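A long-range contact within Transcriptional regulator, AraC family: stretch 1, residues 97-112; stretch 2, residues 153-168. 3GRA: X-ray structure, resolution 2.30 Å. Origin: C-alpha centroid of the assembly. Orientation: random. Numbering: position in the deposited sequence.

Stretch 1, residues 97-112: CAAHGMALGGLWNGAW
Stretch 2, residues 153-168: RDRLSAASPNGAMELM

Two parallel β-strands, residues 103-107 and 155-158, form the centre of this contact, their N-to-C directions only 6° apart and their axes 4.7 Å apart at closest approach. A helix ends just before the first strand: Gly101 leaves it with phi/psi of 109/5, where a side chain would jam against the preceding carbonyl, so glycine suits the turn. Met102 is a selenomethionine (m, t, p); its CA-to-CB bond points away from the second stretch, and it leads into extended backbone. After the second strand, Ala159 and Ser160 turn the chain into the helix that starts at Pro161.

The register pairs Leu104 with Arg155 (CA to CA 5.2 Å), Gly105 with Leu156 (CA to CA 4.6 Å) and Gly106 with Ser157 (CA to CA 4.7 Å). As is typical of parallel sheets, the hydrogen bonds zigzag between the strands: Leu104 N donates to Asp154 O (2.9 Å), Leu156 N to Leu104 O (3.0 Å), Gly106 N to Leu156 O (3.0 Å, the position of that oxygen being less certain) and Ala158 N to Gly106 O (2.8 Å). Arg155 CA and Ser157 CA add C-H contacts to Leu104 O (3.3 Å) and Gly106 O (3.2 Å), respectively.

Leu104, Arg155 and Ser157 project from one face. Arg155 adopts m, m, t with chi4 of -85°, a folded path that brings its guanidinium back over the start of strand one. CB of Leu104 (m, t) lies over one guanidinium face, 4.2 Å from Arg155 CZ: aliphatic carbon packs against the flat cation while the N-H groups remain free to bond in its plane. Arg155 NH1 makes a very short bond to Asp154 O (2.3 Å) and a weak one to Met102 O (3.5 Å); Arg155 NH2 lies 3.6 Å from Ala98 CB and donates to the O of water 1 (3.0 Å), which is also 2.6 Å from Met102 O, within hydrogen-bonding reach. Asp154, p with chi2 of -6°, sets OD1 3.3 Å from Arg155 NH1 in a salt bridge of charges alone, the oxygen being well out of the guanidinium plane. Farther along, Gly106 has no room for a CB, which would strike Gly110 C at 2.6 Å; this lack of bulk leaves room for the backbone at Gly110. Ser157 (p) is small enough to meet Ala111, CB to CB 4.3 Å.

Leu107, Leu156 and Ala158 occupy the other face. Leu107 (m, t) extends CD2 into an apolar pocket, 4.0 Å from Ala158 CB, 3.9 Å from Ala164 CB and 3.9 Å from Leu167 CD2. The two alanines leave space for the leucine, and the CA-to-CB bond of Leu167 (t, p) points toward the first stretch. Leu156 (m, p) is the bulky apolar member of its pair, since Gly105 adds no side chain there.

Trp108, with positive phi (68/-87), breaks from the strand. Its CB points away, but chi1 of -163° (t) and chi2 of -84° bring the indole back, Trp108 CZ3 lying 4.0 Å from Pro161 CD. Ser160 (p) caps the helix, its OG accepting from Gly163 N at 2.9 Å, while the rigid proline suits the first turn, where no backbone N-H is needed.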

# COMPACT_ATOMS: atom_id res chain seq x y z
N CYS A 97 -1.56 -15.34 21.23
CA CYS A 97 -0.34 -14.68 20.81
C CYS A 97 0.13 -13.79 21.96
O CYS A 97 1.33 -13.63 22.19
CB CYS A 97 -0.58 -13.85 19.54
SG CYS A 97 -0.67 -14.83 18.01
N ALA A 98 -0.83 -13.24 22.70
CA ALA A 98 -0.53 -12.38 23.85
C ALA A 98 0.01 -13.25 24.99
O ALA A 98 0.88 -12.82 25.73
CB ALA A 98 -1.79 -11.64 24.30
N ALA A 99 -0.51 -14.47 25.12
CA ALA A 99 -0.05 -15.36 26.17
C ALA A 99 1.37 -15.82 25.88
O ALA A 99 2.18 -15.87 26.79
CB ALA A 99 -0.97 -16.56 26.29
N HIS A 100 1.63 -16.11 24.61
CA HIS A 100 2.93 -16.57 24.13
C HIS A 100 4.06 -15.58 24.38
O HIS A 100 5.22 -15.96 24.41
CB HIS A 100 2.85 -16.87 22.62
CG HIS A 100 4.09 -17.49 22.06
ND1 HIS A 100 4.38 -18.84 22.17
CD2 HIS A 100 5.13 -16.94 21.38
CE1 HIS A 100 5.54 -19.09 21.59
NE2 HIS A 100 6.02 -17.96 21.11
N GLY A 101 3.71 -14.30 24.54
CA GLY A 101 4.72 -13.28 24.78
C GLY A 101 4.93 -12.34 23.61
O GLY A 101 5.81 -11.49 23.64
N MSE A 102 4.12 -12.51 22.57
CA MSE A 102 4.22 -11.67 21.37
C MSE A 102 3.74 -10.24 21.55
O MSE A 102 2.89 -9.95 22.38
CB MSE A 102 3.38 -12.26 20.24
CG MSE A 102 3.91 -13.52 19.58
SE MSE A 102 2.86 -13.96 18.16
CE MSE A 102 2.95 -12.58 17.28
N ALA A 103 4.31 -9.34 20.76
CA ALA A 103 3.87 -7.95 20.78
C ALA A 103 2.74 -8.04 19.75
O ALA A 103 2.77 -8.90 18.87
CB ALA A 103 4.98 -7.02 20.29
N LEU A 104 1.74 -7.17 19.87
CA LEU A 104 0.61 -7.19 18.93
C LEU A 104 0.32 -5.79 18.41
O LEU A 104 0.56 -4.80 19.10
CB LEU A 104 -0.64 -7.77 19.60
CG LEU A 104 -0.52 -9.22 20.05
CD1 LEU A 104 -1.81 -9.64 20.76
CD2 LEU A 104 -0.24 -10.10 18.84
N GLY A 105 -0.21 -5.71 17.18
CA GLY A 105 -0.49 -4.41 16.59
C GLY A 105 -1.71 -4.29 15.70
O GLY A 105 -2.38 -5.29 15.39
N GLY A 106 -2.00 -3.05 15.29
CA GLY A 106 -3.14 -2.77 14.43
C GLY A 106 -3.03 -1.46 13.67
O GLY A 106 -2.65 -0.44 14.24
N LEU A 107 -3.38 -1.50 12.38
CA LEU A 107 -3.33 -0.30 11.52
C LEU A 107 -4.75 0.07 11.12
O LEU A 107 -5.59 -0.81 10.90
CB LEU A 107 -2.48 -0.56 10.27
CG LEU A 107 -1.06 -1.14 10.49
CD1 LEU A 107 -0.38 -1.37 9.14
CD2 LEU A 107 -0.21 -0.18 11.37
N TRP A 108 -5.01 1.38 11.03
CA TRP A 108 -6.32 1.93 10.70
C TRP A 108 -7.30 1.63 11.85
O TRP A 108 -7.44 2.47 12.74
CB TRP A 108 -6.85 1.37 9.38
CG TRP A 108 -7.98 2.20 8.82
CD1 TRP A 108 -9.30 2.12 9.15
CD2 TRP A 108 -7.85 3.33 7.95
NE1 TRP A 108 -10.02 3.12 8.54
CE2 TRP A 108 -9.15 3.88 7.79
CE3 TRP A 108 -6.77 3.92 7.27
CZ2 TRP A 108 -9.39 5.01 6.99
CZ3 TRP A 108 -7.02 5.05 6.47
CH2 TRP A 108 -8.32 5.57 6.34
N ASN A 109 -7.94 0.47 11.85
CA ASN A 109 -8.84 0.10 12.96
C ASN A 109 -8.52 -1.27 13.53
O ASN A 109 -9.31 -1.83 14.28
CB ASN A 109 -10.31 0.15 12.55
CG ASN A 109 -10.60 -0.65 11.31
OD1 ASN A 109 -10.12 -1.77 11.15
ND2 ASN A 109 -11.41 -0.07 10.43
N GLY A 110 -7.35 -1.80 13.20
CA GLY A 110 -6.98 -3.10 13.73
C GLY A 110 -7.04 -3.15 15.25
O GLY A 110 -7.22 -4.21 15.84
N ALA A 111 -6.88 -2.00 15.89
CA ALA A 111 -6.93 -1.96 17.34
C ALA A 111 -8.31 -2.37 17.81
O ALA A 111 -8.47 -2.86 18.93
CB ALA A 111 -6.58 -0.57 17.84
N TRP A 112 -9.32 -2.18 16.97
CA TRP A 112 -10.67 -2.60 17.38
C TRP A 112 -10.62 -4.12 17.69
O TRP A 112 -11.16 -4.57 18.70
CB TRP A 112 -11.68 -2.35 16.26
CG TRP A 112 -13.10 -2.66 16.67
CD1 TRP A 112 -13.94 -1.85 17.38
CD2 TRP A 112 -13.82 -3.86 16.40
NE1 TRP A 112 -15.15 -2.49 17.58
CE2 TRP A 112 -15.10 -3.73 16.98
CE3 TRP A 112 -13.51 -5.05 15.72
CZ2 TRP A 112 -16.07 -4.73 16.91
CZ3 TRP A 112 -14.48 -6.05 15.65
CH2 TRP A 112 -15.74 -5.88 16.24
N ARG A 153 4.52 -0.18 25.13
CA ARG A 153 5.11 -1.48 25.45
C ARG A 153 5.08 -2.43 24.27
O ARG A 153 5.75 -2.19 23.26
CB ARG A 153 4.37 -2.08 26.65
CG ARG A 153 4.68 -1.33 27.94
CD ARG A 153 3.71 -1.67 29.05
NE ARG A 153 2.42 -1.02 28.86
CZ ARG A 153 1.36 -1.25 29.61
NH1 ARG A 153 1.45 -2.12 30.60
NH2 ARG A 153 0.21 -0.63 29.36
N ASP A 154 4.31 -3.50 24.40
CA ASP A 154 4.20 -4.49 23.33
C ASP A 154 2.84 -4.41 22.61
O ASP A 154 2.30 -5.41 22.15
CB ASP A 154 4.45 -5.89 23.89
CG ASP A 154 3.56 -6.21 25.05
OD1 ASP A 154 2.82 -5.30 25.50
OD2 ASP A 154 3.59 -7.36 25.53
N ARG A 155 2.30 -3.19 22.53
CA ARG A 155 1.05 -2.94 21.83
C ARG A 155 1.24 -1.69 20.97
O ARG A 155 1.28 -0.55 21.46
CB ARG A 155 -0.12 -2.78 22.81
CG ARG A 155 -0.42 -4.05 23.62
CD ARG A 155 -0.94 -5.22 22.75
NE ARG A 155 -1.05 -6.45 23.54
CZ ARG A 155 -0.04 -7.30 23.76
NH1 ARG A 155 1.15 -7.09 23.24
NH2 ARG A 155 -0.23 -8.36 24.53
N LEU A 156 1.40 -1.93 19.68
CA LEU A 156 1.62 -0.89 18.69
C LEU A 156 0.38 -0.69 17.79
O LEU A 156 -0.16 -1.64 17.21
CB LEU A 156 2.84 -1.26 17.84
CG LEU A 156 4.22 -1.23 18.51
CD1 LEU A 156 4.32 -2.33 19.59
CD2 LEU A 156 5.29 -1.45 17.45
N SER A 157 -0.07 0.55 17.66
CA SER A 157 -1.24 0.79 16.85
C SER A 157 -1.23 2.12 16.15
O SER A 157 -0.62 3.08 16.64
CB SER A 157 -2.51 0.67 17.70
OG SER A 157 -2.55 1.67 18.69
N ALA A 158 -1.91 2.18 15.01
CA ALA A 158 -1.98 3.41 14.22
C ALA A 158 -3.39 3.60 13.65
O ALA A 158 -4.07 2.64 13.28
CB ALA A 158 -0.93 3.38 13.10
N ALA A 159 -3.80 4.86 13.57
CA ALA A 159 -5.12 5.22 13.08
C ALA A 159 -5.13 5.74 11.65
O ALA A 159 -6.19 5.94 11.07
CB ALA A 159 -5.72 6.24 14.00
N SER A 160 -3.95 5.96 11.08
CA SER A 160 -3.86 6.51 9.74
C SER A 160 -2.59 6.06 9.04
O SER A 160 -1.70 5.49 9.66
CB SER A 160 -3.84 8.04 9.83
OG SER A 160 -2.57 8.48 10.34
N PRO A 161 -2.49 6.31 7.72
CA PRO A 161 -1.28 5.90 6.99
C PRO A 161 -0.04 6.55 7.61
O PRO A 161 0.96 5.89 7.85
CB PRO A 161 -1.55 6.40 5.57
CG PRO A 161 -3.06 6.33 5.47
CD PRO A 161 -3.50 6.87 6.80
N ASN A 162 -0.13 7.85 7.87
CA ASN A 162 1.00 8.56 8.47
C ASN A 162 1.30 8.00 9.86
O ASN A 162 2.45 7.86 10.23
CB ASN A 162 0.73 10.06 8.56
CG ASN A 162 1.92 10.83 9.09
OD1 ASN A 162 1.84 11.51 10.11
ND2 ASN A 162 3.06 10.72 8.40
N GLY A 163 0.24 7.69 10.62
CA GLY A 163 0.42 7.12 11.94
C GLY A 163 1.16 5.80 11.84
O GLY A 163 1.98 5.46 12.71
N ALA A 164 0.88 5.05 10.78
CA ALA A 164 1.51 3.77 10.54
C ALA A 164 2.99 3.95 10.19
O ALA A 164 3.83 3.14 10.58
CB ALA A 164 0.80 3.02 9.41
N MSE A 165 3.32 5.00 9.45
CA MSE A 165 4.72 5.25 9.10
C MSE A 165 5.47 5.59 10.40
O MSE A 165 6.55 5.06 10.65
CB MSE A 165 4.87 6.41 8.11
CG MSE A 165 6.33 6.73 7.69
SE MSE A 165 6.50 8.21 6.61
CE MSE A 165 6.44 9.49 7.85
N GLU A 166 4.89 6.44 11.24
CA GLU A 166 5.52 6.81 12.50
C GLU A 166 5.62 5.60 13.42
O GLU A 166 6.61 5.42 14.13
CB GLU A 166 4.74 7.92 13.22
CG GLU A 166 4.75 9.29 12.55
CD GLU A 166 6.14 9.91 12.45
OE1 GLU A 166 7.02 9.59 13.29
OE2 GLU A 166 6.36 10.72 11.53
N LEU A 167 4.58 4.76 13.40
CA LEU A 167 4.56 3.58 14.25
C LEU A 167 5.75 2.66 13.97
O LEU A 167 6.42 2.23 14.90
CB LEU A 167 3.24 2.81 14.07
CG LEU A 167 3.00 1.62 15.01
CD1 LEU A 167 2.78 2.12 16.44
CD2 LEU A 167 1.79 0.84 14.54
N MSE A 168 6.00 2.36 12.70
CA MSE A 168 7.12 1.49 12.35
C MSE A 168 8.46 2.19 12.56
O MSE A 168 9.48 1.54 12.78
CB MSE A 168 6.99 0.97 10.92
CG MSE A 168 5.83 -0.03 10.71
SE MSE A 168 5.95 -1.57 11.65
CE MSE A 168 5.02 -1.17 13.07
O HOH W 1 2.19 -10.17 24.85
O HOH W 2 -3.07 2.94 9.81
O HOH W 3 -5.76 0.51 14.83